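Local atomic coordinates of conserved hypothetical protein (PDB entry 2FNA), a protein that probably acts as an archaeal AAA+ ATPase, binding ADP and magnesium in its P-loop domain and carrying a winged helix-turn-helix domain that may contact DNA. Residues E319-D322 against S323-Y326. Numbering follows the deposited sequence.
Sequences EISD and SEIY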
ATOM      1  N   GLU A 319     -14.985 -25.275 -23.129  1.00 48.16           N
ATOM      2  CA  GLU A 319     -15.855 -24.160 -22.785  1.00 48.65           C
ATOM      3  C   GLU A 319     -15.573 -23.813 -21.328  1.00 48.98           C
ATOM      4  O   GLU A 319     -15.258 -24.699 -20.527  1.00 49.32           O
ATOM      5  CB  GLU A 319     -17.330 -24.514 -22.976  1.00 48.44           C
ATOM      6  N   ILE A 320     -15.659 -22.530 -20.996  1.00 49.52           N
ATOM      7  CA  ILE A 320     -15.407 -22.049 -19.624  1.00 49.51           C
ATOM      8  C   ILE A 320     -16.611 -21.224 -19.143  1.00 49.06           C
ATOM      9  O   ILE A 320     -17.148 -20.399 -19.883  1.00 49.28           O
ATOM     10  CB  ILE A 320     -14.069 -21.253 -19.545  1.00 49.87           C
ATOM     11  CG1 ILE A 320     -12.882 -22.213 -19.689  1.00 50.88           C
ATOM     12  CG2 ILE A 320     -13.944 -20.469 -18.220  1.00 47.60           C
ATOM     13  CD1 ILE A 320     -11.601 -21.554 -20.154  1.00 51.66           C
ATOM     14  N   SER A 321     -17.040 -21.462 -17.906  1.00 49.86           N
ATOM     15  CA  SER A 321     -18.288 -20.884 -17.417  1.00 50.17           C
ATOM     16  C   SER A 321     -18.144 -19.399 -17.182  1.00 52.85           C
ATOM     17  O   SER A 321     -17.020 -18.873 -17.093  1.00 56.12           O
ATOM     18  CB  SER A 321     -18.749 -21.571 -16.129  1.00 49.62           C
ATOM     19  OG  SER A 321     -17.892 -21.258 -15.054  1.00 41.60           O
ATOM     20  N   ASP A 322     -19.280 -18.721 -17.071  1.00 53.11           N
ATOM     21  CA  ASP A 322     -19.290 -17.299 -16.727  1.00 53.06           C
ATOM     22  C   ASP A 322     -18.969 -17.053 -15.253  1.00 51.00           C
ATOM     23  O   ASP A 322     -18.552 -15.957 -14.902  1.00 51.51           O
ATOM     24  CB  ASP A 322     -20.633 -16.661 -17.087  1.00 53.31           C
ATOM     25  CG  ASP A 322     -20.906 -16.676 -18.582  1.00 56.32           C
ATOM     26  OD1 ASP A 322     -19.948 -16.778 -19.384  1.00 59.60           O
ATOM     27  OD2 ASP A 322     -22.093 -16.586 -18.951  1.00 60.27           O
ATOM     28  N   SER A 323     -19.167 -18.063 -14.406  1.00 49.60           N
ATOM     29  CA  SER A 323     -18.878 -17.959 -12.968  1.00 49.91           C
ATOM     30  C   SER A 323     -17.384 -17.918 -12.721  1.00 48.16           C
ATOM     31  O   SER A 323     -16.905 -17.140 -11.892  1.00 47.56           O
ATOM     32  CB  SER A 323     -19.444 -19.152 -12.185  1.00 49.58           C
ATOM     33  OG  SER A 323     -20.853 -19.230 -12.279  1.00 59.17           O
ATOM     34  N   GLU A 324     -16.664 -18.793 -13.419  1.00 45.79           N
ATOM     35  CA  GLU A 324     -15.215 -18.846 -13.326  1.00 45.82           C
ATOM     36  C   GLU A 324     -14.616 -17.522 -13.810  1.00 44.69           C
ATOM     37  O   GLU A 324     -13.808 -16.909 -13.100  1.00 41.74           O
ATOM     38  CB  GLU A 324     -14.668 -20.028 -14.142  1.00 45.97           C
ATOM     39  CG  GLU A 324     -14.897 -21.385 -13.479  1.00 46.24           C
ATOM     40  CD  GLU A 324     -14.536 -22.573 -14.377  1.00 48.25           C
ATOM     41  OE1 GLU A 324     -15.229 -22.814 -15.406  1.00 53.52           O
ATOM     42  OE2 GLU A 324     -13.573 -23.289 -14.028  1.00 50.14           O
ATOM     43  N   ILE A 325     -15.052 -17.088 -14.996  1.00 43.94           N
ATOM     44  CA  ILE A 325     -14.584 -15.838 -15.616  1.00 45.73           C
ATOM     45  C   ILE A 325     -14.804 -14.621 -14.699  1.00 44.28           C
ATOM     46  O   ILE A 325     -13.914 -13.813 -14.520  1.00 43.58           O
ATOM     47  CB  ILE A 325     -15.298 -15.540 -16.965  1.00 44.69           C
ATOM     48  CG1 ILE A 325     -15.118 -16.689 -17.979  1.00 52.55           C
ATOM     49  CG2 ILE A 325     -14.810 -14.197 -17.549  1.00 42.63           C
ATOM     50  CD1 ILE A 325     -13.876 -16.605 -18.846  1.00 57.21           C
ATOM     51  N   TYR A 326     -16.008 -14.508 -14.154  1.00 45.86           N
ATOM     52  CA  TYR A 326     -16.371 -13.445 -13.237  1.00 48.49           C
ATOM     53  C   TYR A 326     -15.435 -13.415 -12.032  1.00 48.61           C
ATOM     54  O   TYR A 326     -14.975 -12.348 -11.615  1.00 48.46           O
ATOM     55  CB  TYR A 326     -17.816 -13.645 -12.763  1.00 51.01           C
ATOM     56  CG  TYR A 326     -18.296 -12.614 -11.754  1.00 55.97           C
ATOM     57  CD1 TYR A 326     -18.763 -11.366 -12.171  1.00 59.45           C
ATOM     58  CD2 TYR A 326     -18.291 -12.889 -10.384  1.00 58.84           C
ATOM     59  CE1 TYR A 326     -19.207 -10.420 -11.259  1.00 59.27           C
ATOM     60  CE2 TYR A 326     -18.733 -11.949  -9.464  1.00 60.59           C
ATOM     61  CZ  TYR A 326     -19.190 -10.718  -9.908  1.00 60.87           C
ATOM     62  OH  TYR A 326     -19.629  -9.777  -9.001  1.00 61.32           O
TER
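The carboxylate of E324 is the flat group that works across this contact. I320 CG2 lies over one face of it, above E324 OE1, at 3.9 Å. S321 OG reaches E324 OE1 at 3.1 Å on the anti side, 18° out of the carboxylate plane and tilted away from the I320 face. S321 N also reaches E324 OE1, through a weak bond of 3.4 Å, tilted slightly to the I320 side. S321 is the N-cap of the helix. Its OG sits between its own backbone N and carbonyl carbon (chi1 69°), which brings it within reach of E324 N. It accepts E324 N at 3.2 Å, nearly straight at 165°. The E324 side chain takes S321 N in return, weakly, at OE1. These reciprocal bonds make a capping box, and the bond from S321 OG to OE1 is an extra link. S321 OG acts as both donor and acceptor. The backbone continues the helix: Y326 N binds D322 O at 3.0 Å. I325 N reaches S321 O more weakly, at 3.4 Å. On the buried side, I320 CG2 packs on I325 CD1 at 3.9 Å. The other E324 oxygen, OE2, forms a weak, long ion pair with R291. The box starts helix 322-334 in the region assigned to the winged helix-turn-helix family. The preceding helix 305-316 covers the apolar side, where I320 and I325 both touch L312 and I325 also meets W305.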